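Local coordinates for protein triosephosphate isomerase (Toxoplasma gondii, PDB 5UPR) that probably interconverts D-glyceraldehyde 3-phosphate and dihydroxyacetone phosphate as a homodimeric isomerase of glycolysis and gluconeogenesis, at residues A[55-60]-A[65-70]. Residues are numbered along the deposited sequence; the frame is centred on the assembly and turned at random.
Sequences QVQDSL and VQVAAQ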
loop_
_atom_site.group_PDB
_atom_site.type_symbol
_atom_site.label_atom_id
_atom_site.label_comp_id
_atom_site.label_asym_id
_atom_site.label_seq_id
_atom_site.Cartn_x
_atom_site.Cartn_y
_atom_site.Cartn_z
ATOM N N GLN A 55 6.914 4.368 -13.686
ATOM C CA GLN A 55 7.534 3.803 -14.885
ATOM C C GLN A 55 6.482 3.639 -16.015
ATOM O O GLN A 55 6.739 3.948 -17.187
ATOM C CB GLN A 55 8.142 2.425 -14.548
ATOM C CG GLN A 55 8.748 1.662 -15.735
ATOM C CD GLN A 55 9.190 0.242 -15.399
ATOM O OE1 GLN A 55 9.356 -0.116 -14.253
ATOM N NE2 GLN A 55 9.366 -0.561 -16.407
ATOM N N VAL A 56 5.294 3.167 -15.637
ATOM C CA VAL A 56 4.220 3.034 -16.617
ATOM C C VAL A 56 3.816 4.421 -17.135
ATOM O O VAL A 56 3.691 4.617 -18.360
ATOM C CB VAL A 56 2.994 2.303 -16.021
ATOM C CG1 VAL A 56 1.851 2.260 -16.985
ATOM C CG2 VAL A 56 3.346 0.892 -15.628
ATOM N N GLN A 57 3.646 5.394 -16.214
ATOM C CA GLN A 57 3.313 6.769 -16.623
ATOM C C GLN A 57 4.367 7.366 -17.569
ATOM O O GLN A 57 4.018 8.113 -18.496
ATOM C CB GLN A 57 3.204 7.719 -15.429
ATOM C CG GLN A 57 2.080 7.453 -14.510
ATOM C CD GLN A 57 2.089 8.345 -13.299
ATOM O OE1 GLN A 57 3.050 8.331 -12.501
ATOM N NE2 GLN A 57 1.058 9.148 -13.177
ATOM N N ASP A 58 5.648 7.057 -17.339
ATOM C CA ASP A 58 6.698 7.598 -18.196
ATOM C C ASP A 58 6.798 7.013 -19.582
ATOM O O ASP A 58 7.261 7.721 -20.490
ATOM C CB ASP A 58 8.075 7.392 -17.558
ATOM C CG ASP A 58 8.266 8.227 -16.284
ATOM O OD1 ASP A 58 7.315 8.961 -15.842
ATOM O OD2 ASP A 58 9.352 8.100 -15.704
ATOM N N SER A 59 6.452 5.732 -19.762
ATOM C CA SER A 59 6.638 5.044 -21.039
ATOM C C SER A 59 5.348 4.741 -21.813
ATOM O O SER A 59 5.411 4.402 -23.002
ATOM C CB SER A 59 7.461 3.764 -20.850
ATOM O OG SER A 59 6.881 2.953 -19.853
ATOM N N LEU A 60 4.189 4.888 -21.196
ATOM C CA LEU A 60 2.941 4.591 -21.890
ATOM C C LEU A 60 2.641 5.715 -22.853
ATOM O O LEU A 60 2.769 6.867 -22.502
ATOM C CB LEU A 60 1.843 4.339 -20.863
ATOM C CG LEU A 60 0.516 3.666 -21.133
ATOM C CD1 LEU A 60 0.668 2.256 -21.643
ATOM C CD2 LEU A 60 -0.228 3.663 -19.807
ATOM N N VAL A 65 -5.057 4.699 -22.721
ATOM C CA VAL A 65 -4.773 3.885 -21.509
ATOM C C VAL A 65 -4.378 4.782 -20.339
ATOM O O VAL A 65 -3.494 5.603 -20.463
ATOM C CB VAL A 65 -3.689 2.816 -21.724
ATOM C CG1 VAL A 65 -3.546 1.953 -20.482
ATOM C CG2 VAL A 65 -4.050 1.951 -22.946
ATOM N N GLN A 66 -5.059 4.629 -19.223
ATOM C CA GLN A 66 -4.800 5.383 -18.020
ATOM C C GLN A 66 -4.303 4.436 -16.944
ATOM O O GLN A 66 -4.502 3.237 -17.015
ATOM C CB GLN A 66 -6.079 6.083 -17.600
ATOM C CG GLN A 66 -6.578 7.144 -18.578
ATOM C CD GLN A 66 -7.631 8.005 -17.966
ATOM O OE1 GLN A 66 -8.723 7.563 -17.739
ATOM N NE2 GLN A 66 -7.274 9.234 -17.630
ATOM N N VAL A 67 -3.672 5.010 -15.923
ATOM C CA VAL A 67 -3.088 4.194 -14.839
ATOM C C VAL A 67 -3.923 4.328 -13.573
ATOM O O VAL A 67 -4.590 5.341 -13.357
ATOM C CB VAL A 67 -1.625 4.497 -14.570
ATOM C CG1 VAL A 67 -0.846 4.444 -15.865
ATOM C CG2 VAL A 67 -1.461 5.901 -14.000
ATOM N N ALA A 68 -3.882 3.297 -12.750
ATOM C CA ALA A 68 -4.557 3.238 -11.454
ATOM C C ALA A 68 -3.663 2.717 -10.341
ATOM O O ALA A 68 -2.812 1.871 -10.601
ATOM C CB ALA A 68 -5.762 2.327 -11.525
ATOM N N ALA A 69 -3.921 3.133 -9.103
ATOM C CA ALA A 69 -3.388 2.404 -7.979
ATOM C C ALA A 69 -4.377 1.317 -7.586
ATOM O O ALA A 69 -5.581 1.450 -7.818
ATOM C CB ALA A 69 -3.134 3.378 -6.785
ATOM N N GLN A 70 -3.878 0.269 -6.908
ATOM C CA GLN A 70 -4.693 -0.879 -6.446
ATOM C C GLN A 70 -5.416 -0.671 -5.105
ATOM O O GLN A 70 -6.146 -1.602 -4.669
ATOM C CB GLN A 70 -3.789 -2.129 -6.353
ATOM C CG GLN A 70 -3.287 -2.648 -7.699
ATOM C CD GLN A 70 -2.339 -3.856 -7.572
ATOM O OE1 GLN A 70 -2.324 -4.555 -6.506
ATOM N NE2 GLN A 70 -1.572 -4.137 -8.649
#
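Val56 holds CG1 opposite its backbone N (chi1 175°), which carries that methyl to 3.6 Å from CG1 of Val67. In Val67, chi1 of -51° sets CG2 between backbone N and carbonyl carbon, facing Gln57. The two valine side chains run antiparallel alongside each other. CG of Gln57 lies 3.9 Å from CG2 of Val67, the glutamine chain lying across the valine roughly perpendicular to it; the extended glutamine then runs on to hydrogen-bond through NE2 with the carbonyl oxygen of Lys93, so CG packs on the valine and NE2, still near that methyl, is held by Lys93. In this beta-alpha-beta unit of the TIM barrel, helix 53-59 folds back over strand 65-69, the strand that follows it, and Ile53 from the preceding turn of the helix also covers Val67. Where the helix ends, Leu60 brings CD2 to 3.8 Å from CG1 of Val65, the leucine and Val65 side chains again lying across each other, and to 4.1 Å from CG1 of Val67. Leu60 and Val65 are poorly ordered, so this end is less sharply defined. Ser59 OG donates a hydrogen bond to the carbonyl oxygen of Gln55 (2.8 Å), which also accepts from Ser59 N on the opposite face of its plane.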